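Local coordinates for vacuolar-sorting protein BRO1 (Saccharomyces cerevisiae, PDB 1ZB1) that takes part in sorting cargo proteins into intralumenal vesicles of multivesicular bodies and recruits the deubiquitinase DOA4 to endosomes, here as its Bro1 domain, at residues K7-L15 with E241-K251; N184-V195 with L214-C225. All blocks are in the same frame, centred on the assembly; numbering follows the deposited sequence.

Contact 1 of 2, residues K7-L15 with E241-K251; sequences KPYLFDLKL and EPKWKTTVTCK
Phe11 lies flat against Trp244, and this stack carries much of the contact between the extended segment 7-15 and the start of helix 242-269. The Phe11 ring and the five-membered ring of the indole have centroids 3.8 Å apart and planes inclined by only 13°, which defines a face-to-face pair. CB of Phe11 itself sits over the indole five-membered ring, and with CG anti to the carbonyl carbon (chi1 -68°) the phenyl ring lies over the same face. Trp244 CB in turn sits over the Phe11 face, while CB of Glu241 covers the opposite face of the indole. At the Phe11 rim, Val248 CG2 lies in the ring plane, 3.8 Å from Phe11 CE2. Farther along, Leu13 turns its CD2 branch to the six-membered end of the indole, 3.4 Å from Trp244 CH2.

The pairing belongs to the Bro1 domain, in which the non-helical N-terminal segment, ahead of helix 23-34, runs across the helical body; Ile185 of helix 176-198 also touches Phe11.

The one direct hydrogen bond between the segments lies toward the N-terminal side, at Tyr9. Lys251, extended beyond CG, delivers NZ to the carbonyl of Tyr9, with an NZ to O distance of 2.9 Å; the nitrogen lies in the carbonyl plane, at a C=O...N angle of 152°. The same ammonium forms a salt bridge with Glu192, so NZ is held between a backbone and a carboxylate oxygen. Water handles other links: one molecule accepts from both Asp12 N and Trp244 NE1, the latter at 2.8 Å from the water O, satisfying the indole N-H beside the stack. Another joins Tyr9 OH to Lys243 O and Thr247 OG1, and a third ties that phenol oxygen to Lys243 NZ.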
# COMPACT_ATOMS: atom_id res chain seq x y z
N LYS A 7 -10.58 -0.17 16.04
CA LYS A 7 -10.97 0.35 14.73
C LYS A 7 -9.70 0.52 13.89
O LYS A 7 -8.69 1.03 14.38
CB LYS A 7 -11.67 1.70 14.87
CG LYS A 7 -12.78 1.75 15.92
CD LYS A 7 -13.92 0.80 15.59
CE LYS A 7 -15.07 0.95 16.59
NZ LYS A 7 -14.66 0.68 18.00
N PRO A 8 -9.74 0.10 12.62
CA PRO A 8 -8.59 0.22 11.72
C PRO A 8 -8.31 1.65 11.27
O PRO A 8 -9.23 2.38 10.92
CB PRO A 8 -8.97 -0.69 10.55
CG PRO A 8 -10.45 -0.48 10.48
CD PRO A 8 -10.87 -0.55 11.93
N TYR A 9 -7.04 2.03 11.28
CA TYR A 9 -6.62 3.35 10.86
C TYR A 9 -5.79 3.21 9.58
O TYR A 9 -4.65 2.75 9.62
CB TYR A 9 -5.75 3.99 11.95
CG TYR A 9 -5.37 5.42 11.68
CD1 TYR A 9 -6.11 6.47 12.21
CD2 TYR A 9 -4.27 5.73 10.88
CE1 TYR A 9 -5.77 7.80 11.95
CE2 TYR A 9 -3.92 7.06 10.61
CZ TYR A 9 -4.68 8.08 11.16
OH TYR A 9 -4.34 9.39 10.92
N LEU A 10 -6.37 3.59 8.45
CA LEU A 10 -5.68 3.49 7.16
C LEU A 10 -5.24 4.85 6.61
O LEU A 10 -6.01 5.81 6.63
CB LEU A 10 -6.59 2.80 6.13
CG LEU A 10 -7.07 1.40 6.52
CD1 LEU A 10 -7.99 0.86 5.43
CD2 LEU A 10 -5.88 0.48 6.72
N PHE A 11 -4.00 4.92 6.13
CA PHE A 11 -3.47 6.16 5.57
C PHE A 11 -4.17 6.47 4.26
O PHE A 11 -4.44 5.57 3.46
CB PHE A 11 -1.96 6.04 5.32
CG PHE A 11 -1.12 5.96 6.57
CD1 PHE A 11 -1.62 6.39 7.80
CD2 PHE A 11 0.18 5.46 6.52
CE1 PHE A 11 -0.84 6.34 8.96
CE2 PHE A 11 0.97 5.40 7.67
CZ PHE A 11 0.46 5.85 8.89
N ASP A 12 -4.47 7.74 4.04
CA ASP A 12 -5.16 8.16 2.82
C ASP A 12 -4.12 8.62 1.79
O ASP A 12 -3.54 9.70 1.91
CB ASP A 12 -6.12 9.31 3.14
CG ASP A 12 -7.22 9.44 2.11
OD1 ASP A 12 -8.07 8.53 2.02
OD2 ASP A 12 -7.23 10.46 1.38
N LEU A 13 -3.88 7.79 0.78
CA LEU A 13 -2.91 8.12 -0.26
C LEU A 13 -3.51 9.07 -1.30
O LEU A 13 -4.74 9.13 -1.48
CB LEU A 13 -2.39 6.84 -0.93
CG LEU A 13 -1.74 5.82 0.01
CD1 LEU A 13 -1.15 4.67 -0.78
CD2 LEU A 13 -0.64 6.49 0.82
N LYS A 14 -2.66 9.83 -1.98
CA LYS A 14 -3.12 10.80 -2.97
C LYS A 14 -2.86 10.42 -4.41
O LYS A 14 -1.82 9.84 -4.73
CB LYS A 14 -2.47 12.16 -2.69
CG LYS A 14 -2.81 12.73 -1.32
CD LYS A 14 -4.30 13.00 -1.21
CE LYS A 14 -4.66 13.62 0.13
NZ LYS A 14 -6.12 13.87 0.25
N LEU A 15 -3.82 10.75 -5.28
CA LEU A 15 -3.71 10.48 -6.71
C LEU A 15 -2.89 11.57 -7.38
O LEU A 15 -2.75 12.68 -6.84
CB LEU A 15 -5.10 10.47 -7.37
CG LEU A 15 -6.10 9.38 -7.02
CD1 LEU A 15 -7.48 9.73 -7.64
CD2 LEU A 15 -5.58 8.05 -7.55
N GLU A 241 2.53 12.33 4.13
CA GLU A 241 1.88 13.21 5.10
C GLU A 241 2.69 13.20 6.38
O GLU A 241 3.09 12.14 6.87
CB GLU A 241 0.46 12.71 5.39
CG GLU A 241 -0.45 12.71 4.18
CD GLU A 241 -0.88 14.11 3.77
OE1 GLU A 241 -0.12 15.06 4.03
OE2 GLU A 241 -1.96 14.25 3.17
N PRO A 242 2.95 14.39 6.95
CA PRO A 242 3.71 14.49 8.20
C PRO A 242 3.11 13.63 9.31
O PRO A 242 3.83 13.03 10.11
CB PRO A 242 3.65 15.98 8.51
CG PRO A 242 3.62 16.59 7.16
CD PRO A 242 2.62 15.72 6.43
N LYS A 243 1.78 13.58 9.36
CA LYS A 243 1.06 12.81 10.37
C LYS A 243 1.40 11.31 10.41
O LYS A 243 1.27 10.68 11.46
CB LYS A 243 -0.45 12.96 10.17
CG LYS A 243 -1.00 14.33 10.48
CD LYS A 243 -2.45 14.45 10.05
CE LYS A 243 -3.31 13.34 10.64
NZ LYS A 243 -4.72 13.42 10.19
N TRP A 244 1.81 10.75 9.28
CA TRP A 244 2.12 9.33 9.21
C TRP A 244 3.28 8.86 10.09
O TRP A 244 3.25 7.75 10.62
CB TRP A 244 2.43 8.91 7.76
CG TRP A 244 1.30 9.10 6.80
CD1 TRP A 244 -0.01 9.34 7.10
CD2 TRP A 244 1.37 9.01 5.37
NE1 TRP A 244 -0.76 9.41 5.95
CE2 TRP A 244 0.07 9.21 4.87
CE3 TRP A 244 2.42 8.78 4.47
CZ2 TRP A 244 -0.23 9.18 3.51
CZ3 TRP A 244 2.12 8.75 3.11
CH2 TRP A 244 0.81 8.95 2.64
N LYS A 245 4.29 9.70 10.24
CA LYS A 245 5.45 9.33 11.03
C LYS A 245 5.12 8.89 12.46
O LYS A 245 5.58 7.84 12.92
CB LYS A 245 6.46 10.48 11.06
CG LYS A 245 7.85 10.08 11.53
CD LYS A 245 8.81 11.25 11.44
CE LYS A 245 10.23 10.82 11.74
NZ LYS A 245 10.32 10.18 13.08
N THR A 246 4.33 9.68 13.16
CA THR A 246 3.99 9.36 14.54
C THR A 246 3.12 8.11 14.67
O THR A 246 3.28 7.33 15.61
CB THR A 246 3.28 10.54 15.24
OG1 THR A 246 2.04 10.83 14.59
CG2 THR A 246 4.16 11.78 15.19
N THR A 247 2.22 7.91 13.72
CA THR A 247 1.34 6.74 13.76
C THR A 247 2.07 5.43 13.47
O THR A 247 1.75 4.39 14.04
CB THR A 247 0.16 6.93 12.79
OG1 THR A 247 -0.65 8.02 13.25
CG2 THR A 247 -0.69 5.68 12.70
N VAL A 248 3.06 5.48 12.59
CA VAL A 248 3.84 4.30 12.26
C VAL A 248 4.63 3.88 13.50
O VAL A 248 4.71 2.69 13.84
CB VAL A 248 4.81 4.59 11.08
CG1 VAL A 248 5.88 3.51 10.99
CG2 VAL A 248 4.03 4.66 9.77
N THR A 249 5.21 4.86 14.19
CA THR A 249 5.98 4.58 15.39
C THR A 249 5.09 4.00 16.49
O THR A 249 5.48 3.07 17.19
CB THR A 249 6.68 5.85 15.91
OG1 THR A 249 7.60 6.32 14.92
CG2 THR A 249 7.43 5.56 17.21
N CYS A 250 3.89 4.54 16.64
CA CYS A 250 2.97 4.06 17.65
C CYS A 250 2.62 2.59 17.36
O CYS A 250 2.72 1.73 18.25
CB CYS A 250 1.70 4.90 17.65
SG CYS A 250 0.53 4.48 18.96
N LYS A 251 2.24 2.31 16.12
CA LYS A 251 1.88 0.95 15.72
C LYS A 251 2.99 -0.07 15.94
O LYS A 251 2.73 -1.18 16.41
CB LYS A 251 1.42 0.92 14.25
CG LYS A 251 0.04 1.56 14.02
CD LYS A 251 -0.47 1.32 12.60
CE LYS A 251 -1.91 1.83 12.43
NZ LYS A 251 -2.44 1.64 11.04
O HOH W 1 -5.17 0.61 12.65
O HOH W 2 -1.53 9.39 11.31
O HOH W 3 -6.03 11.21 11.40
O HOH W 4 -3.58 9.79 5.87

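Contact 2 of 2, residues N184-V195 with L214-C225; sequences NICHAEAQELFV and LSRATCNLFQKC
The methyl of Ala188 rests over the centre of the Phe222 ring, CB 3.6 Å from the centroid and 7° off the normal, a CH-pi contact. The contact joins two neighbouring antiparallel helices of the Bro1 domain, 176-198 and 208-230, whose segment axes approach to 8.7 Å at a signed crossing angle of -161°. Ala188 CA and Leu221 CA, 5.0 Å apart, are the nearest CA pair of the two segments, consistent with the small alanine side chain there.

Glu192 reaches the same phenyl ring from its edge. Its carboxylate plane is steep to the ring plane, with OE1 3.5 Å from Phe222 CZ; Tyr255 of helix 242-269 is hydrogen-bonded to the other carboxylate oxygen, OE2. Leu221, whose CB touches Ala188 CB, meets the imidazole of His187 at about a right angle and lays CD2 over the ring face, offset toward the rim. Asp342 is hydrogen-bonded to His187 NE2, and Phe156 stacks with the ring.

The knob is Gln191, which fits into the hole formed by Leu214, Ala217, Thr218 and Leu221. With CG anti to the backbone N and a bend at chi2, its CB and CG pass Leu221 CD2 and Thr218 OG1 before the amide turns to Leu214, while OE1 accepts from Ala343 N. Phe194 presents its ring edge to Leu214 CD1.

Leu214 O receives three donors, Thr218 N, Thr218 OG1 and Gln191 NE2; the last lies 3.1 Å from Leu214 O, tilted 18° from the carbonyl plane.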
# COMPACT_ATOMS: atom_id res chain seq x y z
N ASN A 184 5.69 -0.72 1.36
CA ASN A 184 5.86 -1.20 2.73
C ASN A 184 4.69 -0.78 3.62
O ASN A 184 4.34 -1.49 4.56
CB ASN A 184 7.19 -0.69 3.31
CG ASN A 184 8.39 -1.42 2.72
OD1 ASN A 184 8.28 -2.56 2.28
ND2 ASN A 184 9.55 -0.77 2.73
N ILE A 185 4.09 0.37 3.32
CA ILE A 185 2.94 0.84 4.08
C ILE A 185 1.75 -0.09 3.81
O ILE A 185 1.04 -0.50 4.73
CB ILE A 185 2.54 2.29 3.67
CG1 ILE A 185 3.58 3.30 4.19
CG2 ILE A 185 1.15 2.63 4.19
CD1 ILE A 185 3.58 3.46 5.70
N CYS A 186 1.54 -0.41 2.54
CA CYS A 186 0.43 -1.28 2.14
C CYS A 186 0.58 -2.70 2.69
O CYS A 186 -0.40 -3.31 3.12
CB CYS A 186 0.30 -1.32 0.61
SG CYS A 186 -0.16 0.28 -0.13
N HIS A 187 1.80 -3.23 2.67
CA HIS A 187 2.05 -4.57 3.19
C HIS A 187 1.77 -4.58 4.70
O HIS A 187 1.07 -5.46 5.21
CB HIS A 187 3.51 -4.97 2.93
CG HIS A 187 3.82 -6.39 3.29
ND1 HIS A 187 5.08 -6.94 3.16
CD2 HIS A 187 3.03 -7.38 3.79
CE1 HIS A 187 5.05 -8.20 3.56
NE2 HIS A 187 3.83 -8.49 3.95
N ALA A 188 2.30 -3.58 5.41
CA ALA A 188 2.09 -3.49 6.85
C ALA A 188 0.60 -3.41 7.20
O ALA A 188 0.14 -4.10 8.11
CB ALA A 188 2.82 -2.27 7.42
N GLU A 189 -0.15 -2.58 6.47
CA GLU A 189 -1.58 -2.43 6.73
C GLU A 189 -2.36 -3.70 6.43
O GLU A 189 -3.30 -4.04 7.14
CB GLU A 189 -2.16 -1.25 5.94
CG GLU A 189 -1.60 0.11 6.35
CD GLU A 189 -2.29 1.27 5.65
OE1 GLU A 189 -2.78 1.07 4.52
OE2 GLU A 189 -2.33 2.38 6.22
N ALA A 190 -1.97 -4.40 5.36
CA ALA A 190 -2.65 -5.65 5.01
C ALA A 190 -2.49 -6.66 6.16
O ALA A 190 -3.46 -7.28 6.59
CB ALA A 190 -2.08 -6.22 3.71
N GLN A 191 -1.25 -6.81 6.64
CA GLN A 191 -0.94 -7.72 7.75
C GLN A 191 -1.73 -7.30 8.99
O GLN A 191 -2.33 -8.13 9.68
CB GLN A 191 0.56 -7.68 8.05
CG GLN A 191 1.03 -8.55 9.25
CD GLN A 191 0.92 -10.05 8.98
OE1 GLN A 191 0.93 -10.48 7.83
NE2 GLN A 191 0.83 -10.84 10.05
N GLU A 192 -1.74 -6.00 9.26
CA GLU A 192 -2.46 -5.46 10.41
C GLU A 192 -3.95 -5.83 10.36
O GLU A 192 -4.52 -6.26 11.37
CB GLU A 192 -2.29 -3.94 10.48
CG GLU A 192 -3.19 -3.25 11.48
CD GLU A 192 -2.91 -1.76 11.59
OE1 GLU A 192 -2.54 -1.14 10.57
OE2 GLU A 192 -3.08 -1.21 12.70
N LEU A 193 -4.57 -5.67 9.20
CA LEU A 193 -5.99 -6.00 9.06
C LEU A 193 -6.22 -7.50 9.25
O LEU A 193 -7.29 -7.92 9.72
CB LEU A 193 -6.50 -5.55 7.68
CG LEU A 193 -7.41 -4.31 7.62
CD1 LEU A 193 -6.97 -3.27 8.63
CD2 LEU A 193 -7.40 -3.75 6.21
N PHE A 194 -5.23 -8.31 8.90
CA PHE A 194 -5.34 -9.76 9.05
C PHE A 194 -5.42 -10.10 10.54
O PHE A 194 -6.22 -10.95 10.96
CB PHE A 194 -4.15 -10.47 8.41
CG PHE A 194 -4.28 -11.96 8.36
CD1 PHE A 194 -5.16 -12.57 7.47
CD2 PHE A 194 -3.55 -12.77 9.22
CE1 PHE A 194 -5.31 -13.96 7.43
CE2 PHE A 194 -3.69 -14.16 9.19
CZ PHE A 194 -4.57 -14.75 8.29
N VAL A 195 -4.58 -9.45 11.33
CA VAL A 195 -4.57 -9.66 12.78
C VAL A 195 -5.93 -9.26 13.36
O VAL A 195 -6.54 -10.03 14.10
CB VAL A 195 -3.47 -8.81 13.47
CG1 VAL A 195 -3.65 -8.87 14.98
CG2 VAL A 195 -2.10 -9.32 13.08
N LEU A 214 1.60 -13.42 14.43
CA LEU A 214 1.09 -12.49 13.42
C LEU A 214 1.30 -11.04 13.86
O LEU A 214 1.57 -10.17 13.03
CB LEU A 214 -0.40 -12.74 13.18
CG LEU A 214 -0.75 -14.07 12.51
CD1 LEU A 214 -2.25 -14.29 12.56
CD2 LEU A 214 -0.24 -14.07 11.08
N SER A 215 1.18 -10.80 15.16
CA SER A 215 1.36 -9.47 15.71
C SER A 215 2.82 -9.07 15.59
O SER A 215 3.13 -7.92 15.29
CB SER A 215 0.94 -9.43 17.18
OG SER A 215 -0.47 -9.51 17.31
N ARG A 216 3.72 -10.02 15.81
CA ARG A 216 5.14 -9.72 15.72
C ARG A 216 5.47 -9.30 14.29
O ARG A 216 6.25 -8.37 14.07
CB ARG A 216 5.99 -10.92 16.10
CG ARG A 216 7.48 -10.59 16.15
CD ARG A 216 7.75 -9.50 17.19
NE ARG A 216 9.01 -8.81 16.96
CZ ARG A 216 10.21 -9.39 16.96
NH1 ARG A 216 10.32 -10.69 17.18
NH2 ARG A 216 11.30 -8.66 16.74
N ALA A 217 4.87 -9.98 13.32
CA ALA A 217 5.11 -9.65 11.92
C ALA A 217 4.61 -8.23 11.61
O ALA A 217 5.27 -7.49 10.88
CB ALA A 217 4.42 -10.67 11.02
N THR A 218 3.46 -7.86 12.17
CA THR A 218 2.90 -6.53 11.96
C THR A 218 3.90 -5.48 12.45
O THR A 218 4.14 -4.46 11.79
CB THR A 218 1.57 -6.35 12.70
OG1 THR A 218 0.65 -7.37 12.28
CG2 THR A 218 0.96 -4.98 12.40
N CYS A 219 4.48 -5.75 13.62
CA CYS A 219 5.47 -4.86 14.20
C CYS A 219 6.67 -4.72 13.27
O CYS A 219 7.08 -3.61 12.94
CB CYS A 219 5.93 -5.40 15.56
SG CYS A 219 7.46 -4.64 16.16
N ASN A 220 7.23 -5.85 12.84
CA ASN A 220 8.39 -5.82 11.95
C ASN A 220 8.12 -5.03 10.67
O ASN A 220 8.98 -4.30 10.18
CB ASN A 220 8.85 -7.24 11.60
CG ASN A 220 9.34 -8.02 12.82
OD1 ASN A 220 9.80 -7.44 13.81
ND2 ASN A 220 9.25 -9.34 12.75
N LEU A 221 6.92 -5.19 10.11
CA LEU A 221 6.55 -4.48 8.89
C LEU A 221 6.53 -2.96 9.10
O LEU A 221 7.06 -2.20 8.28
CB LEU A 221 5.19 -4.98 8.40
CG LEU A 221 5.15 -6.07 7.32
CD1 LEU A 221 6.48 -6.80 7.21
CD2 LEU A 221 4.01 -7.04 7.63
N PHE A 222 5.92 -2.51 10.18
CA PHE A 222 5.88 -1.07 10.44
C PHE A 222 7.28 -0.57 10.79
O PHE A 222 7.60 0.60 10.60
CB PHE A 222 4.87 -0.74 11.54
CG PHE A 222 3.45 -0.66 11.04
CD1 PHE A 222 3.05 0.39 10.21
CD2 PHE A 222 2.52 -1.65 11.36
CE1 PHE A 222 1.75 0.46 9.70
CE2 PHE A 222 1.21 -1.59 10.86
CZ PHE A 222 0.83 -0.53 10.03
N GLN A 223 8.13 -1.48 11.27
CA GLN A 223 9.52 -1.15 11.61
C GLN A 223 10.24 -0.69 10.33
O GLN A 223 11.10 0.19 10.37
CB GLN A 223 10.21 -2.39 12.19
CG GLN A 223 11.66 -2.20 12.62
CD GLN A 223 11.82 -1.22 13.76
OE1 GLN A 223 11.90 -0.01 13.54
NE2 GLN A 223 11.85 -1.74 14.98
N LYS A 224 9.88 -1.29 9.20
CA LYS A 224 10.48 -0.94 7.91
C LYS A 224 10.15 0.50 7.52
O LYS A 224 11.01 1.23 7.03
CB LYS A 224 9.96 -1.86 6.80
CG LYS A 224 10.46 -3.29 6.84
CD LYS A 224 9.90 -4.04 5.62
CE LYS A 224 10.33 -5.50 5.58
NZ LYS A 224 9.69 -6.20 4.42
N CYS A 225 8.89 0.89 7.72
CA CYS A 225 8.43 2.24 7.40
C CYS A 225 9.08 3.23 8.36
O CYS A 225 9.49 4.33 7.97
CB CYS A 225 6.90 2.32 7.52
SG CYS A 225 5.98 1.15 6.47
O HOH W 5 6.15 -2.98 5.65
O HOH W 6 9.96 1.73 3.87
O HOH W 7 6.90 -4.86 3.44

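Contact 2 is the more completely buried of the two, with 14 of its 17 touching residues buried against 6 of 11 in contact 1; the areas buried between the segments, both sides summed, are 781 Å² and 474 Å². It pairs two regular helices through methyl-on-ring packing and a knob-into-hole fit; contact 1 sets a non-helical segment on a third helix through an aromatic stack and several waters. Their centres are 12 Å apart, and the Glu192-Lys251 pair joins them, as probably does a hydrogen bond between Glu189 OE2 and Phe11 N. Phe222 also packs on Lys251. Helix 242-269 follows helix 208-230 in the chain, and contact 1 lays the N-terminal segment on that helix.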